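Local coordinates for protein germination-specific N-acetylmuramoyl-L-alanine amidase, Autolysin (Clostridioides difficile, PDB 7RAG) that probably hydrolyses the amide bond between N-acetylmuramic acid and L-alanine in peptidoglycan with a bound zinc ion, and forms a complex with the lipoprotein GerS, at residues Asn16-Leu21 and Gly60-Leu65; Glu54-Ser59 and Ala200-Ile205. One frame throughout, in Å; residues are numbered along the deposited sequence.

Interaction 1: Asn16-Leu21 and Gly60-Leu65; sequences NKTIIL and GGLVIL
Ile19 and Ile64 stand at the middle of a parallel strand pairing in which four backbone hydrogen bonds join residues 17-21 to residues 62-64. Ile19 uses both of its backbone polar groups: its N donates to Leu62 O (2.9 Å), while its O accepts from Ile64 N (2.8 Å). Lys17 O, bonded to Leu62 N, and Leu21 N, bonded to Ile64 O, extend the pattern at the two ends. CA-H groups add weaker contacts, the shorter ones being from Thr18 CA to Leu62 O and from Ile20 CA to Ile64 O.

On one face, Thr18 and Leu62 lie side by side, with OG1 against Leu62 CB. Thr18 CG2, anti to the backbone N, meets Ile64 CG1 at 3.8 Å, and Ile20 CG1 packs against Ile64 CB, the two side chains crossing at a slant. Tyr135 of a lipoprotein chain packs on Thr18, Leu62 and Ile64. The other face carries Ile19, Val63, Leu21 and Leu65. There Val63 CG1, anti to its backbone N (chi1 172°), is set against Leu21 CD1 at 3.7 Å, the two side chains crossing at about a right angle. Leu65 CD2 comes across to Leu21 CB (3.9 Å). Val63 and Leu21 also meet helix 41-58. With that helix the two strands form a beta-alpha-beta unit at the edge of the mixed sheet of the Amidase_3 fold.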
loop_
_atom_site.group_PDB
_atom_site.type_symbol
_atom_site.label_atom_id
_atom_site.label_comp_id
_atom_site.label_asym_id
_atom_site.label_seq_id
_atom_site.Cartn_x
_atom_site.Cartn_y
_atom_site.Cartn_z
ATOM N N ASN B 16 -18.178 3.512 -12.410
ATOM C CA ASN B 16 -18.722 4.218 -13.580
ATOM C C ASN B 16 -19.810 5.204 -13.183
ATOM O O ASN B 16 -20.988 4.920 -13.295
ATOM C CB ASN B 16 -19.301 3.236 -14.594
ATOM C CG ASN B 16 -18.230 2.446 -15.308
ATOM O OD1 ASN B 16 -17.029 2.668 -15.089
ATOM N ND2 ASN B 16 -18.654 1.513 -16.173
ATOM N N LYS B 17 -19.401 6.368 -12.718
ATOM C CA LYS B 17 -20.318 7.353 -12.190
ATOM C C LYS B 17 -20.530 8.468 -13.204
ATOM O O LYS B 17 -19.682 8.716 -14.071
ATOM C CB LYS B 17 -19.780 7.912 -10.884
ATOM C CG LYS B 17 -19.767 6.883 -9.797
ATOM C CD LYS B 17 -21.194 6.442 -9.483
ATOM C CE LYS B 17 -21.349 6.021 -8.027
ATOM N NZ LYS B 17 -22.765 6.173 -7.544
ATOM N N THR B 18 -21.698 9.098 -13.116
ATOM C CA THR B 18 -22.006 10.300 -13.864
ATOM C C THR B 18 -22.283 11.402 -12.854
ATOM O O THR B 18 -23.106 11.226 -11.948
ATOM C CB THR B 18 -23.188 10.075 -14.810
ATOM O OG1 THR B 18 -22.854 9.018 -15.723
ATOM C CG2 THR B 18 -23.485 11.337 -15.638
ATOM N N ILE B 19 -21.571 12.520 -12.999
ATOM C CA ILE B 19 -21.498 13.580 -12.002
ATOM C C ILE B 19 -21.894 14.900 -12.648
ATOM O O ILE B 19 -21.377 15.250 -13.713
ATOM C CB ILE B 19 -20.085 13.663 -11.407
ATOM C CG1 ILE B 19 -19.693 12.289 -10.876
ATOM C CG2 ILE B 19 -20.031 14.688 -10.297
ATOM C CD1 ILE B 19 -18.662 12.324 -9.803
ATOM N N ILE B 20 -22.803 15.632 -12.010
ATOM C CA ILE B 20 -23.176 16.962 -12.476
ATOM C C ILE B 20 -22.303 17.969 -11.752
ATOM O O ILE B 20 -22.303 18.012 -10.514
ATOM C CB ILE B 20 -24.662 17.275 -12.233
ATOM C CG1 ILE B 20 -25.555 16.254 -12.926
ATOM C CG2 ILE B 20 -24.988 18.647 -12.786
ATOM C CD1 ILE B 20 -26.926 16.065 -12.211
ATOM N N LEU B 21 -21.558 18.765 -12.535
ATOM C CA LEU B 21 -20.815 19.921 -12.051
ATOM C C LEU B 21 -21.481 21.207 -12.533
ATOM O O LEU B 21 -21.691 21.384 -13.736
ATOM C CB LEU B 21 -19.365 19.881 -12.521
ATOM C CG LEU B 21 -18.612 18.573 -12.274
ATOM C CD1 LEU B 21 -17.164 18.718 -12.804
ATOM C CD2 LEU B 21 -18.645 18.113 -10.801
ATOM N N GLY B 60 -12.340 8.205 -15.637
ATOM C CA GLY B 60 -13.406 7.332 -16.072
ATOM C C GLY B 60 -14.793 7.694 -15.614
ATOM O O GLY B 60 -15.713 6.890 -15.807
ATOM N N GLY B 61 -14.985 8.853 -14.997
ATOM C CA GLY B 61 -16.324 9.339 -14.730
ATOM C C GLY B 61 -16.829 10.176 -15.897
ATOM O O GLY B 61 -16.049 10.712 -16.691
ATOM N N LEU B 62 -18.141 10.268 -16.025
ATOM C CA LEU B 62 -18.754 11.113 -17.039
ATOM C C LEU B 62 -19.270 12.365 -16.364
ATOM O O LEU B 62 -19.936 12.268 -15.333
ATOM C CB LEU B 62 -19.902 10.392 -17.732
ATOM C CG LEU B 62 -20.341 11.068 -19.012
ATOM C CD1 LEU B 62 -19.249 10.968 -20.085
ATOM C CD2 LEU B 62 -21.610 10.434 -19.499
ATOM N N VAL B 63 -18.978 13.534 -16.937
ATOM C CA VAL B 63 -19.397 14.798 -16.337
ATOM C C VAL B 63 -20.509 15.413 -17.177
ATOM O O VAL B 63 -20.417 15.465 -18.410
ATOM C CB VAL B 63 -18.226 15.777 -16.167
ATOM C CG1 VAL B 63 -18.737 17.144 -15.714
ATOM C CG2 VAL B 63 -17.223 15.238 -15.167
ATOM N N ILE B 64 -21.583 15.822 -16.497
ATOM C CA ILE B 64 -22.639 16.680 -17.022
ATOM C C ILE B 64 -22.382 18.078 -16.479
ATOM O O ILE B 64 -22.359 18.280 -15.257
ATOM C CB ILE B 64 -24.040 16.202 -16.593
ATOM C CG1 ILE B 64 -24.342 14.766 -17.042
ATOM C CG2 ILE B 64 -25.104 17.174 -17.096
ATOM C CD1 ILE B 64 -24.415 14.563 -18.528
ATOM N N LEU B 65 -22.225 19.050 -17.369
ATOM C CA LEU B 65 -22.022 20.430 -16.961
ATOM C C LEU B 65 -23.328 21.198 -17.102
ATOM O O LEU B 65 -24.088 20.969 -18.044
ATOM C CB LEU B 65 -20.931 21.079 -17.817
ATOM C CG LEU B 65 -19.513 20.515 -17.676
ATOM C CD1 LEU B 65 -18.597 21.033 -18.808
ATOM C CD2 LEU B 65 -18.949 20.846 -16.287
#

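Interaction 2: Glu54-Ser59 and Ala200-Ile205; sequences ELIESS and AIYIGI. With EDO (1,2-ethanediol), chain D.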
loop_
_atom_site.group_PDB
_atom_site.type_symbol
_atom_site.label_atom_id
_atom_site.label_comp_id
_atom_site.label_asym_id
_atom_site.label_seq_id
_atom_site.Cartn_x
_atom_site.Cartn_y
_atom_site.Cartn_z
ATOM N N GLU B 54 -11.957 17.902 -15.703
ATOM C CA GLU B 54 -10.827 17.147 -16.243
ATOM C C GLU B 54 -10.388 16.026 -15.297
ATOM O O GLU B 54 -10.146 14.889 -15.734
ATOM C CB GLU B 54 -9.669 18.090 -16.561
ATOM C CG GLU B 54 -9.936 18.887 -17.789
ATOM C CD GLU B 54 -8.845 19.884 -18.116
ATOM O OE1 GLU B 54 -7.885 20.020 -17.310
ATOM O OE2 GLU B 54 -8.970 20.535 -19.189
ATOM N N LEU B 55 -10.314 16.317 -13.992
ATOM C CA LEU B 55 -9.954 15.271 -13.029
ATOM C C LEU B 55 -10.909 14.086 -13.115
ATOM O O LEU B 55 -10.482 12.929 -13.181
ATOM C CB LEU B 55 -9.934 15.828 -11.601
ATOM C CG LEU B 55 -8.735 16.740 -11.323
ATOM C CD1 LEU B 55 -8.927 17.500 -10.014
ATOM C CD2 LEU B 55 -7.441 15.951 -11.317
ATOM N N ILE B 56 -12.207 14.356 -13.125
ATOM C CA ILE B 56 -13.178 13.272 -13.053
ATOM C C ILE B 56 -13.202 12.478 -14.352
ATOM O O ILE B 56 -13.231 11.243 -14.339
ATOM C CB ILE B 56 -14.566 13.838 -12.704
ATOM C CG1 ILE B 56 -14.604 14.312 -11.244
ATOM C CG2 ILE B 56 -15.684 12.814 -13.037
ATOM C CD1 ILE B 56 -15.788 15.275 -10.935
ATOM N N GLU B 57 -13.221 13.168 -15.498
ATOM C CA GLU B 57 -13.301 12.462 -16.764
ATOM C C GLU B 57 -12.046 11.640 -17.017
ATOM O O GLU B 57 -12.135 10.530 -17.557
ATOM C CB GLU B 57 -13.543 13.442 -17.908
ATOM C CG GLU B 57 -14.865 14.182 -17.795
ATOM C CD GLU B 57 -15.343 14.802 -19.103
ATOM O OE1 GLU B 57 -14.491 15.164 -19.962
ATOM O OE2 GLU B 57 -16.598 14.927 -19.276
ATOM N N SER B 58 -10.867 12.156 -16.644
ATOM C CA SER B 58 -9.655 11.375 -16.882
ATOM C C SER B 58 -9.590 10.144 -15.994
ATOM O O SER B 58 -8.788 9.250 -16.271
ATOM C CB SER B 58 -8.389 12.229 -16.701
ATOM O OG SER B 58 -8.288 12.762 -15.395
ATOM N N SER B 59 -10.430 10.079 -14.957
ATOM C CA SER B 59 -10.602 8.932 -14.064
ATOM C C SER B 59 -11.767 8.029 -14.454
ATOM O O SER B 59 -12.184 7.197 -13.642
ATOM C CB SER B 59 -10.851 9.407 -12.640
ATOM O OG SER B 59 -9.683 9.950 -12.085
ATOM N N ALA B 200 -8.700 18.746 -4.298
ATOM C CA ALA B 200 -9.320 18.410 -3.017
ATOM C C ALA B 200 -10.746 17.887 -3.214
ATOM O O ALA B 200 -11.137 16.869 -2.627
ATOM C CB ALA B 200 -9.305 19.622 -2.088
ATOM N N ILE B 201 -11.532 18.559 -4.064
ATOM C CA ILE B 201 -12.913 18.126 -4.275
ATOM C C ILE B 201 -12.946 16.746 -4.917
ATOM O O ILE B 201 -13.760 15.880 -4.548
ATOM C CB ILE B 201 -13.695 19.144 -5.120
ATOM C CG1 ILE B 201 -13.542 20.557 -4.543
ATOM C CG2 ILE B 201 -15.167 18.707 -5.179
ATOM C CD1 ILE B 201 -14.315 21.638 -5.296
ATOM N N TYR B 202 -12.074 16.526 -5.897
ATOM C CA TYR B 202 -12.020 15.251 -6.595
ATOM C C TYR B 202 -11.669 14.125 -5.636
ATOM O O TYR B 202 -12.298 13.056 -5.659
ATOM C CB TYR B 202 -11.008 15.359 -7.736
ATOM C CG TYR B 202 -10.477 14.064 -8.293
ATOM C CD1 TYR B 202 -11.280 13.222 -9.067
ATOM C CD2 TYR B 202 -9.150 13.699 -8.082
ATOM C CE1 TYR B 202 -10.777 12.041 -9.594
ATOM C CE2 TYR B 202 -8.638 12.521 -8.590
ATOM C CZ TYR B 202 -9.455 11.699 -9.349
ATOM O OH TYR B 202 -8.928 10.540 -9.856
ATOM N N ILE B 203 -10.695 14.359 -4.754
ATOM C CA ILE B 203 -10.343 13.337 -3.777
ATOM C C ILE B 203 -11.503 13.100 -2.818
ATOM O O ILE B 203 -11.792 11.958 -2.454
ATOM C CB ILE B 203 -9.041 13.714 -3.046
ATOM C CG1 ILE B 203 -7.854 13.568 -4.005
ATOM C CG2 ILE B 203 -8.807 12.826 -1.847
ATOM C CD1 ILE B 203 -7.810 12.215 -4.693
ATOM N N GLY B 204 -12.196 14.162 -2.400
ATOM C CA GLY B 204 -13.327 13.963 -1.508
ATOM C C GLY B 204 -14.397 13.086 -2.129
ATOM O O GLY B 204 -14.880 12.135 -1.508
ATOM N N ILE B 205 -14.754 13.386 -3.380
ATOM C CA ILE B 205 -15.681 12.555 -4.144
ATOM C C ILE B 205 -15.191 11.114 -4.177
ATOM O O ILE B 205 -15.952 10.176 -3.935
ATOM C CB ILE B 205 -15.846 13.122 -5.571
ATOM C CG1 ILE B 205 -16.533 14.486 -5.561
ATOM C CG2 ILE B 205 -16.630 12.169 -6.473
ATOM C CD1 ILE B 205 -16.572 15.123 -6.931
HETATM C C1 EDO D . -5.957 11.863 -13.458
HETATM O O1 EDO D . -5.685 10.481 -13.141
HETATM C C2 EDO D . -6.686 12.473 -12.285
HETATM O O2 EDO D . -6.605 11.495 -11.223
#
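Two helices of the alpha/beta amidase fold, 41-58 and 191-211, meet side by side where Leu55, Ile56 and Ser59 receive the ring of Tyr202. The segment axes run 10.1 Å apart at their closest, their directions differ by 41°, and the tyrosine spans the interval between them. Its bond from CA to CB points toward 54-59, and its CG lies anti to the backbone N (chi1 161°). Leu55 CB sits over one face of the ring, 4.0 Å from the centroid and 22° off the normal, in a CH-pi contact displaced toward the rim. Leu55 CD1 reaches Tyr202 CB at 3.8 Å, while Ile56 CG1 approaches CD1 of the ring obliquely. Ile56 CD1 and Ile205 CD1 are 4.1 Å apart, their side chains crossing at about a right angle.

Polar atoms gather at the far end of the ring. Ser59 OG comes in at the edge, near the ring plane, and hydrogen-bonds Tyr202 OH; the 2.4 Å separation is so short that its exact value is doubtful. The phenol oxygen also bonds O2 of an ethanediol molecule, probably from the crystallisation liquor, at 2.9 Å, and Gln206 forms a weak further hydrogen bond with it. Trp199 also meets the ring, and Ile69 of a lipoprotein chain packs on both Tyr202 and Ser59.

The tyrosine side chain is thus used in two ways: aliphatic groups pack on CB and on one ring face, whereas the hydroxyl has Ser59 as a protein partner, the weak bond with Gln206, and an additive that probably takes a position solvent could occupy. Since Ile69 of the lipoprotein packs on both residues, this polar end probably lies close to the interface.

Interactions 1 and 2 share helix 41-58 and lie with their centres 10 Å apart. The helix ends in a Schellman motif, with Gly60 at positive phi as its C-prime residue, and a probable hydrogen bond from Gly61 N to Ile56 O (3.0 Å) links that end to the start of 60-65. Packing continues the link: Val63 CG2 touches Ile56 CG2 at 3.6 Å, and Ile19 CD1 lies 3.9 Å from Ile205 CG2, so helices 41-58 and 191-211 both cover the Ile19 and Val63 face of the sheet. The zinc site of His25, Glu41 and His109 is more distant, with the side chains of Leu21 and His109 about 11 Å apart.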